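Local coordinates for pyoverdine biosynthesis protein PvcB (Pseudomonas aeruginosa, PDB 4YLM) that catalyses the iron- and 2-oxoglutarate-dependent oxidation of tyrosine isonitrile in the biosynthesis of paerucumarin, at residues Q46-L51 with H56-R61; H244-R247 with L251-A254. All blocks are in the same frame, centred on the assembly; numbering follows the deposited sequence.

Overall arrangement
From the N terminus, the chain forms strand 29-33, then helix 45-55 and strand 57-60. Contact 1 spans the last turn of that helix and packs the helix on the strand that follows it directly. Much later, after strand 241-244, contact 2 closes a short loop, with three residues between its segments, which leads into strand 251-255. The two contacts follow one another along the chain and neither encloses the other. The centres of contact 1 and contact 2 are about 11 Å apart. Strands 57-60 and 251-255 run antiparallel side by side in one sheet, so contact 1 ties a helix to this sheet and contact 2 ties a connecting loop to it.

Contact 1 of 2, residues Q46-L51 with H56-R61; sequences QWLKGL and HLLLLR
Leu51, which packs on Leu58, also lays its CD1 over one face of the Trp47 indole, 3.3 Å above the plane and offset toward the rim. At the far end of strand 57-60, Leu59 CD2 sits over the centre of one face of the Arg61 guanidinium, 3.9 Å above its plane. His56 ND1 is hydrogen-bonded to Asp255 OD2.

The contact itself is apolar. Leu58 has the largest share of it and points from the strand toward the helix. Its CG is anti to the carbonyl carbon (chi1 -48°), which carries both methyls onto the helix. Both reach Leu51 CB, Leu58 CD2 at 3.9 Å and Leu58 CD1 at 4.0 Å. CD1 alone also meets Leu48: it is 3.4 Å from Leu48 O and 4.1 Å from Leu48 CD2. The side chains of Leu48 and Leu58 cross at a slant. Farther along the strand, Leu60 CD2 meets Leu48 CD1 at 4.4 Å, a looser touch. Leu48 thus meets two strand residues that point the same way, each with a different methyl.

The axes of helix segment 46-51 and strand 57-60 come within 9.1 Å, with 132° between their N-to-C directions. His56 has positive phi just after the helix, where the chain turns back. Trp47 NE1 is hydrogen-bonded to Asp9 OD2 of the second subunit, so the helix also borders a subunit interface. Strand 29-33, helix 45-55 and strand 57-60 form a beta-alpha-beta crossover between neighbouring parallel strands.

Contact 2 of 2, residues H244-R247 with L251-A254; sequences HRWR and LVIA
The loop between strands 241-244 and 251-255 folds back on the strand it leads into. His244, at the end of the first strand, and Trp246, in the loop, both meet Val252. Val252 points toward them and does most of the touching with CG2, which lies beside the backbone N and anti to the carbonyl carbon. This methyl is 3.5 Å from Trp246 CZ3 and 3.8 Å from Trp246 CH2. The indole and the valine cross at about a right angle, and CG2 approaches the ring obliquely. His244 NE2 is a more distant neighbour of the same methyl, at 4.1 Å.

Strand 251-255 sits between strands 57-60 and 120-131, consistent with a place in the double-stranded beta-helix (jelly-roll) core of the TauD/TfdA family. The Trp246 side chain is about 9 Å from that of His261, a probable iron ligand.

The His244 and Trp246 rings also meet each other. His244 CD2 lies 3.4 Å above the centre of the indole of Trp246, so the imidazole presents its edge to that face. Polar partners fix both rings: His244 ND1 bonds Tyr242 OH, its NE2 bonds Asp250 OD2, and Trp246 NE1 bonds Thr141 OG1. Asp250 OD2 also accepts a hydrogen bond from Arg247 N and forms a salt bridge with Arg61 NH2.

Contact 1 of 2, residues Q46-L51 with H56-R61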
# COMPACT_ATOMS: atom_id res chain seq x y z
N GLN A 46 -2.17 2.73 -6.15
CA GLN A 46 -0.96 2.22 -5.48
C GLN A 46 -1.19 0.78 -5.01
O GLN A 46 -0.29 -0.06 -5.08
CB GLN A 46 -0.56 3.11 -4.30
CG GLN A 46 0.81 2.78 -3.68
CD GLN A 46 1.95 2.85 -4.70
OE1 GLN A 46 2.02 3.78 -5.51
NE2 GLN A 46 2.83 1.85 -4.68
N TRP A 47 -2.39 0.52 -4.51
CA TRP A 47 -2.74 -0.82 -4.07
C TRP A 47 -2.81 -1.80 -5.26
O TRP A 47 -2.30 -2.91 -5.19
CB TRP A 47 -4.08 -0.76 -3.33
CG TRP A 47 -4.62 -2.07 -2.89
CD1 TRP A 47 -4.15 -2.85 -1.87
CD2 TRP A 47 -5.77 -2.74 -3.42
NE1 TRP A 47 -4.95 -3.96 -1.74
CE2 TRP A 47 -5.94 -3.92 -2.69
CE3 TRP A 47 -6.67 -2.44 -4.45
CZ2 TRP A 47 -6.98 -4.82 -2.94
CZ3 TRP A 47 -7.71 -3.34 -4.71
CH2 TRP A 47 -7.85 -4.52 -3.95
N LEU A 48 -3.44 -1.37 -6.35
CA LEU A 48 -3.54 -2.20 -7.54
C LEU A 48 -2.15 -2.55 -8.07
O LEU A 48 -1.90 -3.66 -8.49
CB LEU A 48 -4.33 -1.49 -8.64
CG LEU A 48 -5.83 -1.37 -8.40
CD1 LEU A 48 -6.48 -0.51 -9.49
CD2 LEU A 48 -6.43 -2.78 -8.34
N LYS A 49 -1.24 -1.58 -8.04
CA LYS A 49 0.12 -1.78 -8.52
C LYS A 49 0.85 -2.86 -7.68
O LYS A 49 1.58 -3.70 -8.23
CB LYS A 49 0.88 -0.45 -8.43
CG LYS A 49 1.81 -0.18 -9.59
CD LYS A 49 2.51 1.18 -9.44
CE LYS A 49 1.52 2.35 -9.51
NZ LYS A 49 2.27 3.65 -9.52
N GLY A 50 0.66 -2.81 -6.37
CA GLY A 50 1.17 -3.85 -5.48
C GLY A 50 0.66 -5.23 -5.86
O GLY A 50 1.43 -6.18 -5.97
N LEU A 51 -0.66 -5.36 -6.05
CA LEU A 51 -1.25 -6.63 -6.44
C LEU A 51 -0.74 -7.10 -7.81
O LEU A 51 -0.49 -8.29 -8.00
CB LEU A 51 -2.78 -6.54 -6.47
CG LEU A 51 -3.49 -6.25 -5.14
CD1 LEU A 51 -4.99 -6.05 -5.36
CD2 LEU A 51 -3.22 -7.36 -4.11
N HIS A 56 0.80 -10.66 -10.77
CA HIS A 56 1.22 -10.53 -12.18
C HIS A 56 0.15 -10.20 -13.21
O HIS A 56 0.44 -9.59 -14.24
CB HIS A 56 2.06 -11.75 -12.63
CG HIS A 56 3.16 -12.09 -11.68
ND1 HIS A 56 4.11 -11.17 -11.29
CD2 HIS A 56 3.46 -13.24 -11.03
CE1 HIS A 56 4.95 -11.73 -10.44
NE2 HIS A 56 4.58 -12.99 -10.26
N LEU A 57 -1.09 -10.60 -12.95
CA LEU A 57 -2.18 -10.32 -13.87
C LEU A 57 -3.45 -10.04 -13.09
O LEU A 57 -3.94 -10.91 -12.37
CB LEU A 57 -2.40 -11.51 -14.83
CG LEU A 57 -3.42 -11.30 -15.96
CD1 LEU A 57 -3.03 -10.13 -16.87
CD2 LEU A 57 -3.62 -12.58 -16.81
N LEU A 58 -3.99 -8.83 -13.21
CA LEU A 58 -5.24 -8.51 -12.54
C LEU A 58 -6.37 -8.39 -13.56
O LEU A 58 -6.19 -7.79 -14.62
CB LEU A 58 -5.14 -7.18 -11.78
CG LEU A 58 -3.93 -6.95 -10.88
CD1 LEU A 58 -4.07 -5.60 -10.15
CD2 LEU A 58 -3.78 -8.09 -9.87
N LEU A 59 -7.52 -8.96 -13.23
CA LEU A 59 -8.71 -8.80 -14.04
C LEU A 59 -9.73 -8.09 -13.18
O LEU A 59 -10.20 -8.64 -12.20
CB LEU A 59 -9.24 -10.16 -14.50
CG LEU A 59 -10.66 -10.19 -15.08
CD1 LEU A 59 -10.79 -9.23 -16.26
CD2 LEU A 59 -11.08 -11.64 -15.49
N LEU A 60 -10.02 -6.83 -13.50
CA LEU A 60 -11.11 -6.12 -12.84
C LEU A 60 -12.34 -6.25 -13.73
O LEU A 60 -12.36 -5.74 -14.86
CB LEU A 60 -10.78 -4.64 -12.63
CG LEU A 60 -9.70 -4.33 -11.58
CD1 LEU A 60 -8.33 -4.69 -12.09
CD2 LEU A 60 -9.76 -2.85 -11.21
N ARG A 61 -13.36 -6.93 -13.22
CA ARG A 61 -14.51 -7.29 -14.05
C ARG A 61 -15.81 -6.88 -13.39
O ARG A 61 -16.04 -7.14 -12.21
CB ARG A 61 -14.51 -8.80 -14.34
CG ARG A 61 -15.75 -9.32 -15.07
CD ARG A 61 -15.49 -10.70 -15.70
NE ARG A 61 -14.70 -10.61 -16.92
CZ ARG A 61 -14.39 -11.65 -17.69
NH1 ARG A 61 -14.77 -12.88 -17.36
NH2 ARG A 61 -13.67 -11.46 -18.79

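Contact 2 of 2, residues H244-R247 with L251-A254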
# COMPACT_ATOMS: atom_id res chain seq x y z
N HIS A 244 -7.29 -15.23 -21.96
CA HIS A 244 -8.38 -14.34 -21.55
C HIS A 244 -9.46 -14.11 -22.60
O HIS A 244 -9.18 -13.65 -23.71
CB HIS A 244 -7.84 -12.97 -21.13
CG HIS A 244 -8.89 -12.09 -20.51
ND1 HIS A 244 -9.56 -12.45 -19.35
CD2 HIS A 244 -9.41 -10.90 -20.89
CE1 HIS A 244 -10.44 -11.51 -19.05
NE2 HIS A 244 -10.36 -10.56 -19.97
N ARG A 245 -10.70 -14.40 -22.22
CA ARG A 245 -11.87 -14.09 -23.02
C ARG A 245 -12.40 -12.72 -22.60
O ARG A 245 -12.97 -12.58 -21.52
CB ARG A 245 -12.94 -15.16 -22.78
CG ARG A 245 -14.27 -14.94 -23.50
CD ARG A 245 -14.21 -15.44 -24.94
NE ARG A 245 -13.89 -16.87 -25.00
CZ ARG A 245 -13.41 -17.49 -26.08
NH1 ARG A 245 -13.19 -16.80 -27.20
NH2 ARG A 245 -13.14 -18.79 -26.04
N TRP A 246 -12.23 -11.71 -23.45
CA TRP A 246 -12.62 -10.34 -23.09
C TRP A 246 -14.12 -10.14 -22.90
O TRP A 246 -14.94 -10.67 -23.65
CB TRP A 246 -12.13 -9.37 -24.16
CG TRP A 246 -10.64 -9.29 -24.24
CD1 TRP A 246 -9.83 -9.91 -25.15
CD2 TRP A 246 -9.78 -8.57 -23.36
NE1 TRP A 246 -8.51 -9.61 -24.89
CE2 TRP A 246 -8.46 -8.79 -23.79
CE3 TRP A 246 -10.00 -7.76 -22.23
CZ2 TRP A 246 -7.36 -8.22 -23.15
CZ3 TRP A 246 -8.90 -7.20 -21.59
CH2 TRP A 246 -7.60 -7.44 -22.05
N ARG A 247 -14.48 -9.34 -21.89
CA ARG A 247 -15.85 -8.86 -21.74
C ARG A 247 -15.84 -7.35 -21.66
O ARG A 247 -14.87 -6.75 -21.15
CB ARG A 247 -16.52 -9.43 -20.50
CG ARG A 247 -16.41 -10.94 -20.37
CD ARG A 247 -17.78 -11.59 -20.31
NE ARG A 247 -17.88 -12.57 -19.23
CZ ARG A 247 -17.59 -13.87 -19.36
NH1 ARG A 247 -17.17 -14.35 -20.53
NH2 ARG A 247 -17.73 -14.68 -18.32
N LEU A 251 -11.06 -4.40 -17.13
CA LEU A 251 -9.80 -3.67 -17.07
C LEU A 251 -8.76 -4.68 -16.64
O LEU A 251 -8.91 -5.31 -15.60
CB LEU A 251 -9.88 -2.50 -16.07
CG LEU A 251 -8.63 -1.61 -16.07
CD1 LEU A 251 -8.62 -0.70 -17.30
CD2 LEU A 251 -8.56 -0.76 -14.81
N VAL A 252 -7.72 -4.84 -17.45
CA VAL A 252 -6.69 -5.82 -17.18
C VAL A 252 -5.37 -5.09 -17.00
O VAL A 252 -5.03 -4.20 -17.77
CB VAL A 252 -6.59 -6.88 -18.32
CG1 VAL A 252 -5.30 -7.69 -18.21
CG2 VAL A 252 -7.83 -7.78 -18.32
N ILE A 253 -4.65 -5.46 -15.95
CA ILE A 253 -3.35 -4.88 -15.69
C ILE A 253 -2.37 -6.03 -15.63
O ILE A 253 -2.51 -6.90 -14.79
CB ILE A 253 -3.35 -4.15 -14.33
CG1 ILE A 253 -4.40 -3.03 -14.33
CG2 ILE A 253 -1.95 -3.61 -14.04
CD1 ILE A 253 -4.68 -2.47 -12.92
N ALA A 254 -1.38 -6.02 -16.52
CA ALA A 254 -0.44 -7.13 -16.67
C ALA A 254 0.98 -6.67 -16.33
O ALA A 254 1.39 -5.57 -16.71
CB ALA A 254 -0.49 -7.67 -18.14